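Side-chain contacts in SusD-like protein BACOVA_02651 (PDB 5E75), which binds polysaccharide at the cell surface and probably captures xyloglucan before its transport into the periplasm for degradation: residues A[30-35]-A[118-123]; A[77-82]-A[125-130]; A[88-93]-A[111-116]; A[167-172]-A[176-181]. All coordinates share one frame; numbering follows the deposited sequence.

Interaction 1: A[30-35]-A[118-123]; sequences RAWFDY and ACAYFY. With EDO (1,2-ethanediol), chain C.
Trp32 reaches helix 103-125 with the six-membered end of its indole while its backbone stays well back, the nearest CA atoms, those of Trp32 and Ala120, being 8.9 Å apart. Its CG sits beside the backbone N and opposite the carbonyl carbon (chi1 -68°), which carries CZ3 and CH2 across to the helix. CH2 lies 4.1 Å from Cys119 CB, which sits at the edge of the indole near its plane; CH2 also touches Ala120. CZ3 meets Tyr123 CE2 at 3.8 Å. The planes of these two rings are perpendicular (90°), yet their centroids are 6.0 Å apart and neither ring covers the other's face, so they meet rim to rim and not as a T-shaped stack. Further along, the Tyr35 ring joins obliquely, its centroid 5.9 Å from that of Tyr123, and its OH is hydrogen-bonded to Tyr423. A 1,2-ethanediol, probably from the crystallisation liquor, occupies one face of Tyr123: its O2 lies over the ring centre and donates to Cys119 O at 3.0 Å. With an alanine in place of Tyr123, Trp32 and Tyr35 would probably lose the ring they share, and a gap would open beside the indole. No hydrogen bond joins the two segments directly, and every touching residue is buried, so this aromatic cluster holds residues 30-35 to helix 103-125 by apolar packing.

Interaction 2: A[77-82]-A[125-130]; sequences SGFYSV and LRIWGP. With EDO (1,2-ethanediol), chain C.
The loop that follows helix 103-125 packs against helix 70-95 where Ile127 and Trp128 meet Phe79, in the helical part of this SusD-family protein, consistent with its TPR-like relatives. Phe79 and Ile127 extend from opposite directions, and CD1 of Ile127 reaches Phe79 CE2 at 3.4 Å, a close approach oblique to the ring. Trp128 meets the same ring edge against edge, with its CZ3 4.0 Å from Phe79 CD2 and each atom near the plane of the other ring. Within the loop, CG2 of Ile127 sits over the centre of the Trp128 ring, 3.4 Å above its plane, so this isoleucine packs on both aromatics with different branches. Trp128 NE1 is satisfied by Pro496 O. Arg126 turns to another side: its chain bends at chi3 (-67°), and NH2 donates to O1 of a bound 1,2-ethanediol at 3.0 Å (N-H...O 149°), the oxygen lying near the guanidinium plane. Its NE bonds Phe122 O, and the guanidinium makes a cation-pi contact with the Phe122 ring. A methionine in place of Arg126 would probably leave Phe122 O without this donor and its ring without the cation. Around the contact, Tyr423 of helix 421-431 touches Phe79, Arg126 and Ile127, Trp76 meets Trp128 edge-to-face, Leu495 bonds the backbone of Ile127, and helix 151-168 packs on Leu125.

Interaction 3: A[88-93]-A[111-116]; sequences SVINAV and AEARLM
The methyl of Ala113 touches both Val89 and Ile90, making it the shared point of this small apolar contact. Val89 CG1 is 4.0 Å from Ala113 CB, and Ile90 CG1 is 3.9 Å from the same methyl. Ile90 CD1 rests on the aliphatic part of Arg114, the next residue after Ala113, 3.9 Å from its CG, and the two side chains cross at about a right angle. The isoleucine thus uses two successive carbons of one branch: CG1, placed beside the backbone N (chi1 -67°), faces the alanine, and CD1 continues from it to the arginine. No hydrogen bond spans the two segments.

The backbones come closest at this methyl. The CA atoms of Val89 and Ala113 are 6.5 Å apart, the nearest such pair, and the axes of the short helical segments approach to 9.2 Å. Their directions differ by 163°, an almost antiparallel arrangement. In the next shell the charged end of Arg114 has its partners outside the two segments: NE forms a salt bridge with Asp161, and NH2 forms another with Glu519, while CG takes the isoleucine.

The contact joins helices 70-95 and 103-125, consecutive in the chain, as the two arms of an antiparallel helical hairpin, consistent with TPR-clan architecture. Thr24 of helix 17-24 packs on Val89, while helix 151-168 flanks the second arm, with Tyr164 touching Ala111 and Arg114, and Leu162 touching Leu115.

Interaction 4: A[167-172]-A[176-181]; sequences DNLSEQ and GRATSW
Ala178 offers its methyl to Leu169, whose CD1 lies 4.1 Å from Ala178 CB. The Ala178 carbonyl also takes part through a water, which donates to Ala178 O and accepts from Ser170 N at 2.9 Å, bridging the two backbones. Thr179 follows at the N-cap position of helix 180-195. Its OG1 sits between the backbone N and the carbonyl carbon (chi1 65°), within reach of a weak capping bond from Trp181 N, 3.2 Å away. CG2 then lies beside the backbone N, 3.5 Å from Glu171 O.

Ser180 supplies the direct backbone link: its N donates to Ser170 O at 2.9 Å, with an N-H...O angle of 162°, although the donor stands above the carbonyl plane. A second water ties the same residue to the loop, bonded to Ser180 OG at 2.7 Å and donating to Leu169 O. Trp181 then meets the side chain of Glu171 at an oblique angle. Glu171 CB lies 3.7 Å from Trp181 NE1, and its carboxyl carbon CD lies 3.7 Å from CZ2, the carboxylate being tilted 39° from the ring. Glu171 O approaches the indole at its edge, near its plane.

Together these bonds, waters and packed side chains close the short loop between helix 151-168, which Leu169 leaves, and helix 180-195. From another part of the chain, Tyr28 OH is hydrogen-bonded to Ala178 N. Asp217, Val218 and Asn221 of helix 205-221 pack against the Trp181 side chain.

Interaction 3 joins helices 70-95 and 103-125; interaction 1 shares the second of them and interaction 2 the first. Interactions 1 and 2 lie nearest each other, their centres about 7 Å apart: Asp34 OD2 is 2.8 Å from Ser77 OG, a probable hydrogen bond, and Tyr35 CE1 packs on Phe79 CZ at 3.4 Å. Both also touch the same ethanediol, which bridges Cys119 O and Arg126 NH2. Interaction 3 is joined to interaction 1 where Trp32 NE1 packs 3.6 Å from Met116 SD, and to interaction 2 where Val82 CG1 lies 3.4 Å from Met116 O. Interaction 4 adjoins interaction 3 through the salt bridge Glu112 OE2 to Arg177 NH1 (2.9 Å); it does not touch interactions 1 or 2.

Interaction 1: A[30-35]-A[118-123]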
# COMPACT_ATOMS: atom_id res chain seq x y z
N ARG A 30 2.79 -16.34 -3.62
CA ARG A 30 4.14 -16.78 -3.29
C ARG A 30 5.21 -15.74 -3.63
O ARG A 30 6.14 -15.51 -2.86
CB ARG A 30 4.42 -18.10 -4.02
CG ARG A 30 5.77 -18.70 -3.75
CD ARG A 30 5.88 -20.07 -4.41
NE ARG A 30 7.16 -20.69 -4.08
CZ ARG A 30 7.43 -21.99 -4.23
NH1 ARG A 30 6.50 -22.82 -4.71
NH2 ARG A 30 8.62 -22.45 -3.90
N ALA A 31 5.08 -15.11 -4.80
CA ALA A 31 6.06 -14.11 -5.22
C ALA A 31 6.21 -12.96 -4.23
O ALA A 31 7.32 -12.47 -4.03
CB ALA A 31 5.68 -13.58 -6.57
N TRP A 32 5.10 -12.57 -3.60
CA TRP A 32 5.04 -11.41 -2.70
C TRP A 32 5.27 -11.76 -1.24
O TRP A 32 5.36 -10.87 -0.39
CB TRP A 32 3.66 -10.75 -2.84
CG TRP A 32 3.44 -10.10 -4.17
CD1 TRP A 32 2.79 -10.63 -5.24
CD2 TRP A 32 3.88 -8.79 -4.58
NE1 TRP A 32 2.81 -9.76 -6.30
CE2 TRP A 32 3.46 -8.61 -5.92
CE3 TRP A 32 4.59 -7.77 -3.95
CZ2 TRP A 32 3.74 -7.44 -6.63
CZ3 TRP A 32 4.86 -6.61 -4.66
CH2 TRP A 32 4.43 -6.45 -5.98
N PHE A 33 5.37 -13.05 -0.93
CA PHE A 33 5.34 -13.51 0.45
C PHE A 33 6.43 -12.87 1.33
O PHE A 33 6.13 -12.47 2.46
CB PHE A 33 5.43 -15.04 0.50
CG PHE A 33 5.34 -15.60 1.89
CD1 PHE A 33 4.11 -15.83 2.49
CD2 PHE A 33 6.50 -15.88 2.59
CE1 PHE A 33 4.05 -16.33 3.78
CE2 PHE A 33 6.42 -16.38 3.89
CZ PHE A 33 5.20 -16.60 4.47
N ASP A 34 7.66 -12.76 0.86
CA ASP A 34 8.75 -12.26 1.71
C ASP A 34 8.49 -10.81 2.10
O ASP A 34 8.98 -10.36 3.13
CB ASP A 34 10.14 -12.35 1.06
CG ASP A 34 10.70 -13.75 1.05
OD1 ASP A 34 10.04 -14.67 1.60
OD2 ASP A 34 11.81 -13.93 0.50
N TYR A 35 7.78 -10.07 1.26
CA TYR A 35 7.41 -8.68 1.57
C TYR A 35 6.20 -8.63 2.49
O TYR A 35 6.25 -7.97 3.53
CB TYR A 35 7.13 -7.94 0.26
CG TYR A 35 6.53 -6.55 0.38
CD1 TYR A 35 7.17 -5.54 1.08
CD2 TYR A 35 5.33 -6.23 -0.26
CE1 TYR A 35 6.63 -4.26 1.16
CE2 TYR A 35 4.79 -4.96 -0.17
CZ TYR A 35 5.45 -3.98 0.53
OH TYR A 35 4.94 -2.69 0.62
N ALA A 118 6.43 -4.69 -12.87
CA ALA A 118 6.26 -3.25 -12.82
C ALA A 118 5.88 -2.79 -11.43
O ALA A 118 6.43 -1.82 -10.92
CB ALA A 118 5.22 -2.79 -13.84
N CYS A 119 4.92 -3.47 -10.81
CA CYS A 119 4.54 -3.10 -9.46
C CYS A 119 5.69 -3.21 -8.48
O CYS A 119 5.86 -2.34 -7.63
CB CYS A 119 3.36 -3.94 -8.98
SG CYS A 119 1.77 -3.58 -9.82
N ALA A 120 6.45 -4.29 -8.54
CA ALA A 120 7.59 -4.46 -7.66
C ALA A 120 8.60 -3.34 -7.83
O ALA A 120 9.05 -2.76 -6.85
CB ALA A 120 8.23 -5.83 -7.90
N TYR A 121 8.95 -3.02 -9.08
CA TYR A 121 9.91 -1.94 -9.32
C TYR A 121 9.34 -0.59 -8.89
O TYR A 121 10.09 0.25 -8.41
CB TYR A 121 10.41 -1.92 -10.77
CG TYR A 121 11.56 -2.87 -11.02
CD1 TYR A 121 12.75 -2.73 -10.33
CD2 TYR A 121 11.45 -3.93 -11.91
CE1 TYR A 121 13.80 -3.59 -10.53
CE2 TYR A 121 12.51 -4.80 -12.11
CZ TYR A 121 13.69 -4.63 -11.43
OH TYR A 121 14.74 -5.51 -11.63
N PHE A 122 8.04 -0.37 -9.05
CA PHE A 122 7.46 0.91 -8.64
C PHE A 122 7.48 1.07 -7.13
O PHE A 122 7.73 2.18 -6.62
CB PHE A 122 6.04 1.05 -9.22
CG PHE A 122 5.42 2.44 -9.08
CD1 PHE A 122 6.13 3.61 -9.27
CD2 PHE A 122 4.07 2.54 -8.83
CE1 PHE A 122 5.50 4.84 -9.16
CE2 PHE A 122 3.44 3.77 -8.73
CZ PHE A 122 4.15 4.90 -8.89
N TYR A 123 7.26 -0.00 -6.37
CA TYR A 123 7.48 0.07 -4.93
C TYR A 123 8.95 0.37 -4.61
O TYR A 123 9.26 1.27 -3.82
CB TYR A 123 7.07 -1.23 -4.25
CG TYR A 123 5.58 -1.49 -4.11
CD1 TYR A 123 4.72 -0.55 -3.55
CD2 TYR A 123 5.04 -2.71 -4.52
CE1 TYR A 123 3.39 -0.82 -3.42
CE2 TYR A 123 3.69 -2.98 -4.38
CZ TYR A 123 2.87 -2.03 -3.82
OH TYR A 123 1.51 -2.27 -3.67
C1 EDO C . 1.44 0.62 -7.32
O1 EDO C . 1.34 1.56 -6.25
C2 EDO C . 2.21 -0.62 -6.88
O2 EDO C . 3.62 -0.43 -7.02

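Interaction 2: A[77-82]-A[125-130]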
# COMPACT_ATOMS: atom_id res chain seq x y z
N SER A 77 14.38 -8.73 -0.72
CA SER A 77 14.17 -10.12 -1.14
C SER A 77 12.81 -10.34 -1.77
O SER A 77 12.70 -10.99 -2.81
CB SER A 77 14.32 -11.08 0.05
OG SER A 77 14.08 -12.44 -0.36
N GLY A 78 11.76 -9.82 -1.14
CA GLY A 78 10.41 -9.97 -1.65
C GLY A 78 10.19 -9.35 -3.00
O GLY A 78 9.66 -9.99 -3.91
N PHE A 79 10.60 -8.09 -3.17
CA PHE A 79 10.39 -7.43 -4.44
C PHE A 79 11.21 -8.13 -5.52
O PHE A 79 10.70 -8.32 -6.62
CB PHE A 79 10.75 -5.94 -4.36
CG PHE A 79 9.87 -5.14 -3.44
CD1 PHE A 79 8.48 -5.16 -3.55
CD2 PHE A 79 10.42 -4.36 -2.45
CE1 PHE A 79 7.67 -4.41 -2.69
CE2 PHE A 79 9.62 -3.62 -1.59
CZ PHE A 79 8.25 -3.64 -1.72
N TYR A 80 12.45 -8.51 -5.21
CA TYR A 80 13.24 -9.23 -6.20
C TYR A 80 12.71 -10.64 -6.46
O TYR A 80 12.90 -11.17 -7.55
CB TYR A 80 14.75 -9.21 -5.89
CG TYR A 80 15.37 -7.94 -6.43
CD1 TYR A 80 15.52 -7.77 -7.80
CD2 TYR A 80 15.71 -6.88 -5.60
CE1 TYR A 80 16.04 -6.61 -8.32
CE2 TYR A 80 16.23 -5.69 -6.14
CZ TYR A 80 16.39 -5.59 -7.50
OH TYR A 80 16.90 -4.42 -8.04
N SER A 81 11.99 -11.22 -5.51
CA SER A 81 11.31 -12.49 -5.76
C SER A 81 10.20 -12.33 -6.80
O SER A 81 10.00 -13.18 -7.67
CB SER A 81 10.74 -13.07 -4.46
OG SER A 81 11.76 -13.56 -3.62
N VAL A 82 9.48 -11.21 -6.73
CA VAL A 82 8.48 -10.91 -7.76
C VAL A 82 9.16 -10.75 -9.12
O VAL A 82 8.70 -11.32 -10.13
CB VAL A 82 7.65 -9.63 -7.42
CG1 VAL A 82 6.66 -9.34 -8.54
CG2 VAL A 82 6.92 -9.78 -6.10
N LEU A 125 11.26 1.80 -6.31
CA LEU A 125 11.63 3.15 -6.74
C LEU A 125 11.31 4.18 -5.64
O LEU A 125 11.99 5.20 -5.54
CB LEU A 125 10.88 3.47 -8.02
CG LEU A 125 11.08 4.85 -8.65
CD1 LEU A 125 12.54 5.11 -9.00
CD2 LEU A 125 10.23 4.98 -9.89
N ARG A 126 10.27 3.91 -4.85
CA ARG A 126 9.81 4.81 -3.81
C ARG A 126 10.21 4.31 -2.41
O ARG A 126 9.55 4.68 -1.42
CB ARG A 126 8.25 4.99 -3.93
CG ARG A 126 7.70 5.53 -5.36
CD ARG A 126 6.13 5.40 -5.56
NE ARG A 126 5.69 4.02 -5.64
CZ ARG A 126 4.45 3.62 -5.49
NH1 ARG A 126 3.48 4.50 -5.20
NH2 ARG A 126 4.16 2.33 -5.52
N ILE A 127 11.24 3.44 -2.33
CA ILE A 127 11.92 3.01 -1.10
C ILE A 127 13.41 3.32 -1.18
O ILE A 127 13.94 4.04 -0.34
CB ILE A 127 11.75 1.47 -0.83
CG1 ILE A 127 10.30 1.12 -0.60
CG2 ILE A 127 12.62 1.02 0.37
CD1 ILE A 127 9.99 -0.38 -0.72
N TRP A 128 14.07 2.80 -2.21
CA TRP A 128 15.51 2.98 -2.42
C TRP A 128 15.86 3.98 -3.52
O TRP A 128 16.93 4.59 -3.47
CB TRP A 128 16.18 1.63 -2.77
CG TRP A 128 16.18 0.68 -1.62
CD1 TRP A 128 17.00 0.72 -0.54
CD2 TRP A 128 15.29 -0.43 -1.41
NE1 TRP A 128 16.69 -0.29 0.34
CE2 TRP A 128 15.65 -1.02 -0.17
CE3 TRP A 128 14.24 -0.98 -2.14
CZ2 TRP A 128 14.98 -2.12 0.35
CZ3 TRP A 128 13.58 -2.09 -1.62
CH2 TRP A 128 13.96 -2.64 -0.39
N GLY A 129 14.98 4.16 -4.51
CA GLY A 129 15.28 5.00 -5.66
C GLY A 129 15.95 4.15 -6.73
O GLY A 129 15.31 3.27 -7.28
N PRO A 130 17.25 4.37 -7.00
CA PRO A 130 17.94 3.48 -7.94
C PRO A 130 17.89 2.04 -7.47
O PRO A 130 18.07 1.76 -6.28
CB PRO A 130 19.38 4.02 -7.92
CG PRO A 130 19.26 5.44 -7.46
CD PRO A 130 18.13 5.43 -6.49
C1 EDO C . 1.44 0.62 -7.32
O1 EDO C . 1.34 1.56 -6.25
C2 EDO C . 2.21 -0.62 -6.88
O2 EDO C . 3.62 -0.43 -7.02

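Interaction 3: A[88-93]-A[111-116]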
# COMPACT_ATOMS: atom_id res chain seq x y z
N SER A 88 10.99 -15.70 -14.79
CA SER A 88 10.87 -17.14 -15.00
C SER A 88 9.60 -17.48 -15.77
O SER A 88 9.63 -18.35 -16.67
CB SER A 88 10.89 -17.89 -13.68
OG SER A 88 12.18 -17.84 -13.10
N VAL A 89 8.49 -16.84 -15.44
CA VAL A 89 7.25 -17.03 -16.19
C VAL A 89 7.42 -16.64 -17.66
O VAL A 89 7.00 -17.38 -18.55
CB VAL A 89 6.09 -16.22 -15.56
CG1 VAL A 89 4.89 -16.12 -16.50
CG2 VAL A 89 5.69 -16.84 -14.25
N ILE A 90 8.02 -15.50 -17.93
CA ILE A 90 8.22 -15.05 -19.30
C ILE A 90 9.06 -16.09 -20.06
O ILE A 90 8.74 -16.45 -21.19
CB ILE A 90 8.85 -13.64 -19.34
CG1 ILE A 90 7.87 -12.60 -18.79
CG2 ILE A 90 9.26 -13.26 -20.76
CD1 ILE A 90 8.53 -11.29 -18.43
N ASN A 91 10.10 -16.59 -19.41
CA ASN A 91 10.95 -17.63 -20.01
C ASN A 91 10.16 -18.92 -20.25
O ASN A 91 10.30 -19.55 -21.30
CB ASN A 91 12.17 -17.91 -19.11
CG ASN A 91 13.03 -19.08 -19.61
OD1 ASN A 91 13.80 -18.94 -20.55
ND2 ASN A 91 12.92 -20.23 -18.95
N ALA A 92 9.34 -19.32 -19.28
CA ALA A 92 8.56 -20.56 -19.41
C ALA A 92 7.56 -20.48 -20.56
O ALA A 92 7.30 -21.49 -21.24
CB ALA A 92 7.84 -20.88 -18.12
N VAL A 93 6.97 -19.31 -20.78
CA VAL A 93 6.04 -19.13 -21.90
C VAL A 93 6.76 -19.42 -23.21
O VAL A 93 6.20 -20.04 -24.13
CB VAL A 93 5.46 -17.70 -21.91
CG1 VAL A 93 4.75 -17.42 -23.25
CG2 VAL A 93 4.51 -17.52 -20.72
N ALA A 111 1.84 -10.80 -19.80
CA ALA A 111 1.29 -9.54 -19.30
C ALA A 111 1.15 -9.53 -17.78
O ALA A 111 1.44 -8.52 -17.14
CB ALA A 111 -0.05 -9.24 -19.97
N GLU A 112 0.70 -10.64 -17.19
CA GLU A 112 0.59 -10.70 -15.74
C GLU A 112 1.97 -10.62 -15.10
O GLU A 112 2.15 -9.92 -14.10
CB GLU A 112 -0.11 -11.98 -15.32
CG GLU A 112 -1.58 -12.02 -15.69
CD GLU A 112 -2.20 -13.36 -15.34
OE1 GLU A 112 -1.85 -14.38 -15.96
OE2 GLU A 112 -3.00 -13.41 -14.39
N ALA A 113 2.95 -11.32 -15.67
CA ALA A 113 4.32 -11.28 -15.18
C ALA A 113 4.85 -9.85 -15.25
O ALA A 113 5.40 -9.34 -14.28
CB ALA A 113 5.19 -12.21 -15.99
N ARG A 114 4.67 -9.18 -16.39
CA ARG A 114 5.21 -7.84 -16.55
C ARG A 114 4.47 -6.83 -15.66
O ARG A 114 5.08 -5.89 -15.14
CB ARG A 114 5.21 -7.42 -18.02
CG ARG A 114 6.14 -8.28 -18.85
CD ARG A 114 6.33 -7.77 -20.27
NE ARG A 114 7.11 -6.54 -20.30
CZ ARG A 114 7.54 -5.95 -21.41
NH1 ARG A 114 7.28 -6.48 -22.60
NH2 ARG A 114 8.25 -4.83 -21.33
N LEU A 115 3.18 -7.02 -15.44
CA LEU A 115 2.44 -6.17 -14.51
C LEU A 115 3.01 -6.28 -13.11
O LEU A 115 3.21 -5.27 -12.42
CB LEU A 115 0.95 -6.55 -14.51
CG LEU A 115 0.04 -5.86 -13.48
CD1 LEU A 115 0.08 -4.35 -13.65
CD2 LEU A 115 -1.42 -6.34 -13.54
N MET A 116 3.27 -7.51 -12.66
CA MET A 116 3.79 -7.69 -11.32
C MET A 116 5.21 -7.16 -11.21
O MET A 116 5.56 -6.53 -10.20
CB MET A 116 3.73 -9.15 -10.87
CG MET A 116 2.32 -9.67 -10.73
SD MET A 116 1.40 -8.77 -9.49
CE MET A 116 -0.11 -9.72 -9.43

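Interaction 4: A[167-172]-A[176-181]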
# COMPACT_ATOMS: atom_id res chain seq x y z
N ASP A 167 -1.86 -3.56 -23.21
CA ASP A 167 -2.19 -4.09 -24.54
C ASP A 167 -2.56 -5.56 -24.57
O ASP A 167 -3.21 -6.01 -25.52
CB ASP A 167 -1.02 -3.85 -25.49
CG ASP A 167 -0.81 -2.38 -25.80
OD1 ASP A 167 -1.77 -1.59 -25.67
OD2 ASP A 167 0.33 -2.03 -26.18
N ASN A 168 -2.17 -6.33 -23.55
CA ASN A 168 -2.33 -7.78 -23.62
C ASN A 168 -3.15 -8.44 -22.52
O ASN A 168 -3.33 -9.66 -22.51
CB ASN A 168 -0.96 -8.44 -23.71
CG ASN A 168 -0.28 -8.17 -25.02
OD1 ASN A 168 -0.55 -8.84 -26.02
ND2 ASN A 168 0.60 -7.19 -25.05
N LEU A 169 -3.64 -7.66 -21.57
CA LEU A 169 -4.64 -8.17 -20.64
C LEU A 169 -6.01 -7.84 -21.20
O LEU A 169 -6.16 -6.90 -21.98
CB LEU A 169 -4.48 -7.53 -19.25
CG LEU A 169 -3.21 -7.89 -18.49
CD1 LEU A 169 -3.10 -7.02 -17.26
CD2 LEU A 169 -3.17 -9.37 -18.11
N SER A 170 -7.02 -8.59 -20.80
CA SER A 170 -8.39 -8.33 -21.24
C SER A 170 -9.09 -7.41 -20.26
O SER A 170 -8.64 -7.25 -19.13
CB SER A 170 -9.15 -9.64 -21.39
OG SER A 170 -8.88 -10.49 -20.30
N GLU A 171 -10.20 -6.82 -20.70
CA GLU A 171 -11.02 -5.97 -19.84
C GLU A 171 -11.70 -6.75 -18.73
O GLU A 171 -12.03 -6.19 -17.68
CB GLU A 171 -12.10 -5.23 -20.66
CG GLU A 171 -11.52 -4.23 -21.66
CD GLU A 171 -12.58 -3.41 -22.39
OE1 GLU A 171 -13.79 -3.70 -22.27
OE2 GLU A 171 -12.18 -2.45 -23.08
N GLN A 172 -11.94 -8.03 -18.98
CA GLN A 172 -12.51 -8.92 -17.96
C GLN A 172 -11.53 -10.06 -17.70
O GLN A 172 -10.74 -10.39 -18.56
CB GLN A 172 -13.88 -9.45 -18.40
CG GLN A 172 -14.94 -8.37 -18.48
CD GLN A 172 -16.36 -8.90 -18.48
OE1 GLN A 172 -16.65 -9.93 -19.09
NE2 GLN A 172 -17.25 -8.20 -17.78
N GLY A 176 -9.98 -12.40 -9.19
CA GLY A 176 -8.66 -12.44 -8.59
C GLY A 176 -7.52 -12.19 -9.55
O GLY A 176 -6.40 -11.96 -9.12
N ARG A 177 -7.80 -12.23 -10.85
CA ARG A 177 -6.77 -11.98 -11.86
C ARG A 177 -6.83 -10.57 -12.40
O ARG A 177 -7.88 -9.92 -12.41
CB ARG A 177 -6.92 -12.99 -12.99
CG ARG A 177 -6.62 -14.42 -12.55
CD ARG A 177 -5.62 -15.06 -13.42
NE ARG A 177 -5.23 -16.37 -12.91
CZ ARG A 177 -4.00 -16.86 -12.96
NH1 ARG A 177 -3.00 -16.14 -13.45
NH2 ARG A 177 -3.77 -18.06 -12.49
N ALA A 178 -5.69 -10.09 -12.89
CA ALA A 178 -5.58 -8.72 -13.38
C ALA A 178 -6.30 -8.51 -14.70
O ALA A 178 -6.34 -9.39 -15.56
CB ALA A 178 -4.13 -8.38 -13.54
N THR A 179 -6.86 -7.32 -14.85
CA THR A 179 -7.41 -6.86 -16.11
C THR A 179 -6.59 -5.70 -16.66
O THR A 179 -5.73 -5.13 -15.97
CB THR A 179 -8.83 -6.34 -15.94
OG1 THR A 179 -8.81 -5.18 -15.09
CG2 THR A 179 -9.74 -7.41 -15.32
N SER A 180 -6.87 -5.30 -17.89
CA SER A 180 -6.22 -4.13 -18.44
C SER A 180 -6.57 -2.85 -17.68
O SER A 180 -5.79 -1.91 -17.69
CB SER A 180 -6.54 -3.96 -19.92
OG SER A 180 -7.93 -4.00 -20.15
N TRP A 181 -7.72 -2.81 -16.99
CA TRP A 181 -8.06 -1.66 -16.16
C TRP A 181 -7.07 -1.49 -15.01
O TRP A 181 -6.71 -0.36 -14.66
CB TRP A 181 -9.48 -1.78 -15.59
CG TRP A 181 -10.53 -1.96 -16.64
CD1 TRP A 181 -11.34 -3.05 -16.80
CD2 TRP A 181 -10.89 -1.03 -17.67
NE1 TRP A 181 -12.17 -2.86 -17.87
CE2 TRP A 181 -11.92 -1.64 -18.42
CE3 TRP A 181 -10.45 0.24 -18.03
CZ2 TRP A 181 -12.51 -1.01 -19.51
CZ3 TRP A 181 -11.05 0.86 -19.12
CH2 TRP A 181 -12.06 0.23 -19.85
O HOH W 1 -8.16 -4.71 -22.77
O HOH W 2 -6.91 -10.41 -18.54